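Polyketide synthase/nonribosomal peptide synthetase hybrid RzxB (Pseudomonas fluorescens, PDB 5IL6) probably dehydrates beta-hydroxyacyl intermediates of rhizoxin biosynthesis through this dehydratase domain of a polyketide synthase assembly line. Local coordinates at residues 212-217 and 261-266; 219-224 and 251-256. One frame throughout, in Å; residues are numbered along the deposited sequence.

Contact 1. Residues 212-217 and 261-266; sequences QGVMAL and YCFDLA
Val214 sits squarely on one face of the Phe263 ring. Its CB is 3.7 Å from the ring centroid and only 8° off the ring normal, a CH-pi contact with the branch point of the valine over the middle of the ring. The two methyls spread out from there. With CG1 anti to the carbonyl carbon (chi1 -54°), that branch lies over the end of the ring that carries CB, 3.8 Å from both Phe263 CG and CD1, while CG2 is tilted up off the ring, nearest to Phe263 CE1. Leu217 comes in differently. It runs past the ring in the opposite sense, and its CD1 meets the edge, 3.9 Å from Phe263 CE2 and close to the ring plane. Face and edge of one ring are thus packed by residues three apart on the same turn, where Leu217 N bonds to Val214 O at 2.9 Å. Further along the strand, Leu265 adds a looser touch, its CD2 4.4 Å from Val214 CG1. Without the ring, as with an alanine here, Val214 CB would probably lose the face it sits on and Leu217 CD1 the edge it meets, leaving a gap between turn and strand. No hydrogen bond links the two segments; the contact is buried and apolar. The turn directly follows helix 204-212, in a dehydratase domain of the hot-dog clan, and packs on strand 261-268. Val214 also reaches Phe283 of strand 274-284, Leu217 touches Ile251 of strand 246-254, and Met215 packs on helix 154-164, placing the turn between sheet and helix.

Contact 2. Residues 219-224 and 251-256; sequences LDELEE and IRRAPS
Glu221 reaches across from its loop to Arg253 on strand 246-254; the two side chains approach from opposite directions, and the carboxylate comes to the guanidinium edge while the CA atoms of the pair stay 12.3 Å apart. From CB, which points toward the strand, the chain turns so that CG lies anti to the carbonyl carbon (chi1 -71°), then runs on extended. Glu221 CG is the first atom to come near the arginine, 4.2 Å from its NH1. Next, CD arrives at the edge of the guanidinium and in its plane, 3.2 Å from Arg253 NH1 and 3.5 Å from NH2. The two oxygens then divide the work unequally. OE1 takes a weak bond from Arg253 NH2 at 3.2 Å, with an N-H...O angle of 155°. OE2 is placed against both nitrogens: Arg253 NH2 gives it a weak, bent bond of 3.0 Å, and Arg253 NH1 lies just 2.4 Å away, a separation so short that the exact position of one of these groups is doubtful. The carboxylate is also turned 48° from the guanidinium plane, so the two groups are not coplanar, as they would be in a regular paired bridge. On the other side, the arginine is bent at chi2 and its shaft passes beside Phe263, with NH2 against the ring of Tyr261; Leu218 touches it as well. Chemically this is one salt bridge at the surface, between an exposed glutamate and a partly exposed arginine. Solvent probably screens the attraction, and the small contact of 84 Å² rests on the two opposite charges rather than on packing.

Contact 2 is nested along the chain inside the loop closed by contact 1: 212-217, 219-224, 251-256, 261-266. Their centres are about 8 Å apart, on the same side of the chain's centre. The turn and loop after helix 204-212 supply the first segment of each. The second segments lie on neighbouring antiparallel strands, 246-254 (running on beyond its end) and 261-268, joined by backbone bonds such as Ala254 N to Cys262 O at 2.9 Å. Contact 1 lies deeper, contact 2 nearer the surface. Together they join one connection to adjacent strands, first by apolar packing and then by charge, within the same half of this probably double hot-dog domain.

Contact 1. Residues 212-217 and 261-266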
ATOM      1  N   GLN A 212      -7.901   0.935   3.321  1.00 25.51           N
ATOM      2  CA  GLN A 212      -8.932   1.633   4.082  1.00 31.11           C
ATOM      3  C   GLN A 212     -10.164   0.762   4.272  1.00 26.90           C
ATOM      4  O   GLN A 212     -10.869   0.890   5.281  1.00 24.46           O
ATOM      5  CB  GLN A 212      -9.325   2.931   3.377  1.00 36.97           C
ATOM      6  CG  GLN A 212      -8.218   3.963   3.262  1.00 34.25           C
ATOM      7  CD  GLN A 212      -8.621   5.123   2.375  1.00 29.39           C
ATOM      8  OE1 GLN A 212      -9.784   5.245   1.996  1.00 27.87           O
ATOM      9  NE2 GLN A 212      -7.659   5.968   2.020  1.00 26.51           N
ATOM     10  N   GLY A 213     -10.441  -0.127   3.317  1.00 25.51           N
ATOM     11  CA  GLY A 213     -11.654  -0.923   3.353  1.00 26.72           C
ATOM     12  C   GLY A 213     -11.766  -1.835   4.555  1.00 27.44           C
ATOM     13  O   GLY A 213     -12.878  -2.249   4.902  1.00 27.69           O
ATOM     14  N   VAL A 214     -10.647  -2.155   5.211  1.00 27.06           N
ATOM     15  CA  VAL A 214     -10.706  -3.050   6.361  1.00 28.06           C
ATOM     16  C   VAL A 214     -11.586  -2.466   7.457  1.00 25.76           C
ATOM     17  O   VAL A 214     -12.126  -3.212   8.282  1.00 29.95           O
ATOM     18  CB  VAL A 214      -9.290  -3.351   6.904  1.00 26.17           C
ATOM     19  CG1 VAL A 214      -8.375  -3.872   5.792  1.00 22.01           C
ATOM     20  CG2 VAL A 214      -8.685  -2.120   7.580  1.00 27.55           C
ATOM     21  N   MET A 215     -11.753  -1.142   7.478  1.00 25.12           N
ATOM     22  CA  MET A 215     -12.573  -0.512   8.505  1.00 29.54           C
ATOM     23  C   MET A 215     -14.007  -1.021   8.465  1.00 30.57           C
ATOM     24  O   MET A 215     -14.705  -0.983   9.485  1.00 30.29           O
ATOM     25  CB  MET A 215     -12.540   1.006   8.338  1.00 32.41           C
ATOM     26  CG  MET A 215     -13.313   1.765   9.405  1.00 33.53           C
ATOM     27  SD  MET A 215     -12.678   1.414  11.057  1.00 33.91           S
ATOM     28  CE  MET A 215     -11.148   2.343  11.033  1.00 36.85           C
ATOM     29  N   ALA A 216     -14.469  -1.496   7.305  1.00 31.95           N
ATOM     30  CA  ALA A 216     -15.802  -2.082   7.227  1.00 34.27           C
ATOM     31  C   ALA A 216     -15.971  -3.185   8.262  1.00 33.26           C
ATOM     32  O   ALA A 216     -17.062  -3.374   8.814  1.00 36.41           O
ATOM     33  CB  ALA A 216     -16.056  -2.632   5.822  1.00 35.33           C
ATOM     34  N   LEU A 217     -14.903  -3.930   8.530  1.00 27.15           N
ATOM     35  CA  LEU A 217     -14.940  -5.053   9.454  1.00 30.70           C
ATOM     36  C   LEU A 217     -14.647  -4.664  10.898  1.00 40.58           C
ATOM     37  O   LEU A 217     -14.731  -5.526  11.781  1.00 43.93           O
ATOM     38  CB  LEU A 217     -13.941  -6.122   8.996  1.00 31.21           C
ATOM     39  CG  LEU A 217     -14.217  -6.716   7.609  1.00 32.48           C
ATOM     40  CD1 LEU A 217     -13.111  -7.670   7.191  1.00 36.85           C
ATOM     41  CD2 LEU A 217     -15.561  -7.435   7.585  1.00 35.49           C
ATOM     42  N   TYR A 261      -4.639  -6.414  14.387  1.00 24.62           N
ATOM     43  CA  TYR A 261      -5.670  -6.857  13.458  1.00 26.80           C
ATOM     44  C   TYR A 261      -5.004  -7.291  12.161  1.00 27.15           C
ATOM     45  O   TYR A 261      -4.033  -6.670  11.719  1.00 28.14           O
ATOM     46  CB  TYR A 261      -6.683  -5.739  13.186  1.00 27.27           C
ATOM     47  CG  TYR A 261      -7.343  -5.211  14.438  1.00 27.79           C
ATOM     48  CD1 TYR A 261      -6.723  -4.238  15.211  1.00 25.66           C
ATOM     49  CD2 TYR A 261      -8.580  -5.685  14.848  1.00 31.98           C
ATOM     50  CE1 TYR A 261      -7.317  -3.754  16.359  1.00 32.54           C
ATOM     51  CE2 TYR A 261      -9.185  -5.205  15.995  1.00 36.60           C
ATOM     52  CZ  TYR A 261      -8.549  -4.238  16.745  1.00 36.50           C
ATOM     53  OH  TYR A 261      -9.144  -3.756  17.887  1.00 38.54           O
ATOM     54  N   CYS A 262      -5.530  -8.351  11.552  1.00 22.40           N
ATOM     55  CA  CYS A 262      -4.936  -8.931  10.355  1.00 22.22           C
ATOM     56  C   CYS A 262      -6.018  -9.222   9.324  1.00 23.00           C
ATOM     57  O   CYS A 262      -7.128  -9.633   9.675  1.00 23.63           O
ATOM     58  CB  CYS A 262      -4.173 -10.219  10.690  1.00 29.30           C
ATOM     59  SG  CYS A 262      -3.189 -10.867   9.327  1.00 31.68           S
ATOM     60  N   PHE A 263      -5.686  -9.004   8.051  1.00 22.33           N
ATOM     61  CA  PHE A 263      -6.637  -9.166   6.959  1.00 24.32           C
ATOM     62  C   PHE A 263      -5.931  -9.730   5.736  1.00 27.83           C
ATOM     63  O   PHE A 263      -4.726  -9.543   5.552  1.00 23.97           O
ATOM     64  CB  PHE A 263      -7.295  -7.832   6.573  1.00 22.89           C
ATOM     65  CG  PHE A 263      -7.948  -7.118   7.720  1.00 26.17           C
ATOM     66  CD1 PHE A 263      -7.219  -6.253   8.517  1.00 24.87           C
ATOM     67  CD2 PHE A 263      -9.292  -7.306   7.996  1.00 30.07           C
ATOM     68  CE1 PHE A 263      -7.816  -5.594   9.573  1.00 25.90           C
ATOM     69  CE2 PHE A 263      -9.894  -6.646   9.050  1.00 31.54           C
ATOM     70  CZ  PHE A 263      -9.154  -5.790   9.839  1.00 30.70           C
ATOM     71  N   ASP A 264      -6.699 -10.419   4.895  1.00 26.92           N
ATOM     72  CA  ASP A 264      -6.289 -10.741   3.537  1.00 26.77           C
ATOM     73  C   ASP A 264      -7.157  -9.953   2.565  1.00 25.06           C
ATOM     74  O   ASP A 264      -8.368  -9.810   2.772  1.00 25.58           O
ATOM     75  CB  ASP A 264      -6.407 -12.239   3.246  1.00 33.12           C
ATOM     76  CG  ASP A 264      -5.651 -13.093   4.246  1.00 40.63           C
ATOM     77  OD1 ASP A 264      -4.433 -12.876   4.416  1.00 35.84           O
ATOM     78  OD2 ASP A 264      -6.272 -13.992   4.853  1.00 43.39           O
ATOM     79  N   LEU A 265      -6.537  -9.438   1.505  1.00 24.02           N
ATOM     80  CA  LEU A 265      -7.236  -8.636   0.514  1.00 24.23           C
ATOM     81  C   LEU A 265      -6.907  -9.147  -0.879  1.00 23.25           C
ATOM     82  O   LEU A 265      -5.822  -9.683  -1.124  1.00 25.87           O
ATOM     83  CB  LEU A 265      -6.862  -7.143   0.605  1.00 27.94           C
ATOM     84  CG  LEU A 265      -7.203  -6.391   1.895  1.00 33.43           C
ATOM     85  CD1 LEU A 265      -6.186  -6.673   2.994  1.00 39.88           C
ATOM     86  CD2 LEU A 265      -7.301  -4.895   1.625  1.00 33.40           C
ATOM     87  N   ALA A 266      -7.858  -8.975  -1.790  1.00 28.35           N
ATOM     88  CA  ALA A 266      -7.650  -9.287  -3.196  1.00 29.06           C
ATOM     89  C   ALA A 266      -8.299  -8.190  -4.022  1.00 27.07           C
ATOM     90  O   ALA A 266      -9.442  -7.805  -3.758  1.00 27.37           O
ATOM     91  CB  ALA A 266      -8.235 -10.656  -3.563  1.00 29.45           C
TER

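Contact 2. Residues 219-224 and 251-256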
ATOM      1  N   LEU A 219     -15.796  -1.405  12.447  1.00 48.26           N
ATOM      2  CA  LEU A 219     -16.620  -0.348  13.028  1.00 53.36           C
ATOM      3  C   LEU A 219     -17.235  -0.784  14.354  1.00 55.02           C
ATOM      4  O   LEU A 219     -17.245  -0.016  15.322  1.00 49.13           O
ATOM      5  CB  LEU A 219     -17.716   0.067  12.046  1.00 56.36           C
ATOM      6  CG  LEU A 219     -17.288   0.950  10.871  1.00 62.12           C
ATOM      7  CD1 LEU A 219     -18.433   1.100   9.881  1.00 62.29           C
ATOM      8  CD2 LEU A 219     -16.806   2.316  11.345  1.00 69.04           C
ATOM      9  N   ASP A 220     -17.749  -2.014  14.418  1.00 66.80           N
ATOM     10  CA  ASP A 220     -18.401  -2.478  15.640  1.00 82.34           C
ATOM     11  C   ASP A 220     -17.387  -2.782  16.738  1.00 77.16           C
ATOM     12  O   ASP A 220     -17.640  -2.504  17.915  1.00 69.07           O
ATOM     13  CB  ASP A 220     -19.265  -3.702  15.339  1.00 98.40           C
ATOM     14  CG  ASP A 220     -20.529  -3.345  14.581  1.00110.75           C
ATOM     15  OD1 ASP A 220     -21.149  -2.311  14.911  1.00115.59           O
ATOM     16  OD2 ASP A 220     -20.902  -4.094  13.652  1.00114.51           O
ATOM     17  N   GLU A 221     -16.235  -3.356  16.382  1.00 79.61           N
ATOM     18  CA  GLU A 221     -15.250  -3.709  17.401  1.00 84.51           C
ATOM     19  C   GLU A 221     -14.660  -2.465  18.049  1.00 72.08           C
ATOM     20  O   GLU A 221     -14.578  -2.371  19.279  1.00 71.74           O
ATOM     21  CB  GLU A 221     -14.129  -4.560  16.801  1.00 99.80           C
ATOM     22  CG  GLU A 221     -14.527  -5.975  16.421  1.00113.51           C
ATOM     23  CD  GLU A 221     -13.340  -6.919  16.392  1.00120.36           C
ATOM     24  OE1 GLU A 221     -12.301  -6.601  17.010  1.00120.97           O
ATOM     25  OE2 GLU A 221     -13.445  -7.984  15.746  1.00124.13           O
ATOM     26  N   LEU A 222     -14.241  -1.502  17.237  1.00 60.98           N
ATOM     27  CA  LEU A 222     -13.564  -0.327  17.759  1.00 56.70           C
ATOM     28  C   LEU A 222     -14.542   0.584  18.492  1.00 59.85           C
ATOM     29  O   LEU A 222     -15.740   0.614  18.199  1.00 57.99           O
ATOM     30  CB  LEU A 222     -12.892   0.444  16.622  1.00 51.47           C
ATOM     31  CG  LEU A 222     -11.861  -0.344  15.810  1.00 44.09           C
ATOM     32  CD1 LEU A 222     -11.277   0.523  14.704  1.00 37.01           C
ATOM     33  CD2 LEU A 222     -10.756  -0.896  16.700  1.00 43.22           C
ATOM     34  N   GLU A 223     -14.013   1.326  19.459  1.00 67.04           N
ATOM     35  CA  GLU A 223     -14.799   2.300  20.197  1.00 78.22           C
ATOM     36  C   GLU A 223     -14.864   3.607  19.405  1.00 75.61           C
ATOM     37  O   GLU A 223     -14.285   3.738  18.324  1.00 68.24           O
ATOM     38  CB  GLU A 223     -14.207   2.507  21.592  1.00 88.20           C
ATOM     39  CG  GLU A 223     -15.124   3.252  22.560  1.00 96.50           C
ATOM     40  CD  GLU A 223     -14.780   3.005  24.017  1.00100.71           C
ATOM     41  OE1 GLU A 223     -14.066   2.024  24.311  1.00101.25           O
ATOM     42  OE2 GLU A 223     -15.223   3.803  24.871  1.00103.48           O
ATOM     43  N   GLU A 224     -15.613   4.577  19.933  1.00 81.42           N
ATOM     44  CA  GLU A 224     -15.767   5.857  19.250  1.00 85.08           C
ATOM     45  C   GLU A 224     -14.415   6.514  18.983  1.00 80.04           C
ATOM     46  O   GLU A 224     -14.191   7.070  17.902  1.00 70.66           O
ATOM     47  CB  GLU A 224     -16.658   6.774  20.088  1.00 90.66           C
ATOM     48  CG  GLU A 224     -17.175   7.999  19.356  1.00 91.53           C
ATOM     49  CD  GLU A 224     -18.029   8.880  20.248  1.00 92.01           C
ATOM     50  OE1 GLU A 224     -18.416   8.419  21.343  1.00 92.86           O
ATOM     51  OE2 GLU A 224     -18.316  10.031  19.856  1.00 90.82           O
ATOM     52  N   ILE A 251     -12.225  -8.380   1.037  1.00 30.31           N
ATOM     53  CA  ILE A 251     -11.474  -8.288   2.284  1.00 26.17           C
ATOM     54  C   ILE A 251     -11.979  -9.371   3.223  1.00 26.01           C
ATOM     55  O   ILE A 251     -13.193  -9.543   3.382  1.00 26.87           O
ATOM     56  CB  ILE A 251     -11.617  -6.897   2.928  1.00 28.66           C
ATOM     57  CG1 ILE A 251     -11.160  -5.807   1.953  1.00 32.62           C
ATOM     58  CG2 ILE A 251     -10.814  -6.826   4.225  1.00 27.03           C
ATOM     59  CD1 ILE A 251     -11.474  -4.399   2.410  1.00 36.80           C
ATOM     60  N   ARG A 252     -11.049 -10.099   3.841  1.00 29.33           N
ATOM     61  CA  ARG A 252     -11.379 -11.149   4.799  1.00 37.88           C
ATOM     62  C   ARG A 252     -10.569 -10.933   6.066  1.00 32.98           C
ATOM     63  O   ARG A 252      -9.338 -10.853   6.013  1.00 28.86           O
ATOM     64  CB  ARG A 252     -11.101 -12.542   4.224  1.00 54.47           C
ATOM     65  CG  ARG A 252     -11.176 -13.670   5.252  1.00 76.33           C
ATOM     66  CD  ARG A 252     -12.504 -13.663   5.997  1.00 95.71           C
ATOM     67  NE  ARG A 252     -12.694 -14.851   6.825  1.00111.11           N
ATOM     68  CZ  ARG A 252     -13.030 -16.045   6.346  1.00124.89           C
ATOM     69  NH1 ARG A 252     -13.200 -16.221   5.041  1.00130.11           N
ATOM     70  NH2 ARG A 252     -13.193 -17.068   7.173  1.00130.79           N
ATOM     71  N   ARG A 253     -11.259 -10.833   7.198  1.00 32.72           N
ATOM     72  CA  ARG A 253     -10.586 -10.809   8.487  1.00 35.61           C
ATOM     73  C   ARG A 253      -9.847 -12.122   8.711  1.00 32.43           C
ATOM     74  O   ARG A 253     -10.363 -13.203   8.408  1.00 30.56           O
ATOM     75  CB  ARG A 253     -11.604 -10.571   9.601  1.00 39.49           C
ATOM     76  CG  ARG A 253     -11.020 -10.485  11.002  1.00 40.54           C
ATOM     77  CD  ARG A 253     -10.723  -9.054  11.401  1.00 37.76           C
ATOM     78  NE  ARG A 253     -10.298  -8.967  12.798  1.00 40.10           N
ATOM     79  CZ  ARG A 253     -11.059  -8.536  13.801  1.00 45.36           C
ATOM     80  NH1 ARG A 253     -12.307  -8.137  13.586  1.00 47.55           N
ATOM     81  NH2 ARG A 253     -10.566  -8.502  15.034  1.00 47.63           N
ATOM     82  N   ALA A 254      -8.636 -12.026   9.243  1.00 29.28           N
ATOM     83  CA  ALA A 254      -7.806 -13.182   9.529  1.00 30.24           C
ATOM     84  C   ALA A 254      -7.440 -13.214  11.007  1.00 35.19           C
ATOM     85  O   ALA A 254      -7.478 -12.182  11.687  1.00 33.14           O
ATOM     86  CB  ALA A 254      -6.524 -13.163   8.686  1.00 27.37           C
ATOM     87  N   PRO A 255      -7.081 -14.383  11.538  1.00 34.35           N
ATOM     88  CA  PRO A 255      -6.678 -14.452  12.947  1.00 32.93           C
ATOM     89  C   PRO A 255      -5.461 -13.581  13.216  1.00 27.80           C
ATOM     90  O   PRO A 255      -4.575 -13.429  12.373  1.00 28.66           O
ATOM     91  CB  PRO A 255      -6.359 -15.936  13.163  1.00 43.05           C
ATOM     92  CG  PRO A 255      -7.004 -16.659  12.032  1.00 42.61           C
ATOM     93  CD  PRO A 255      -7.082 -15.704  10.888  1.00 37.67           C
ATOM     94  N   SER A 256      -5.434 -12.994  14.411  1.00 27.75           N
ATOM     95  CA  SER A 256      -4.320 -12.155  14.821  1.00 26.72           C
ATOM     96  C   SER A 256      -4.131 -12.258  16.326  1.00 26.57           C
ATOM     97  O   SER A 256      -5.083 -12.496  17.073  1.00 25.49           O
ATOM     98  CB  SER A 256      -4.546 -10.691  14.430  1.00 31.13           C
ATOM     99  OG  SER A 256      -3.492  -9.870  14.907  1.00 30.60           O
TER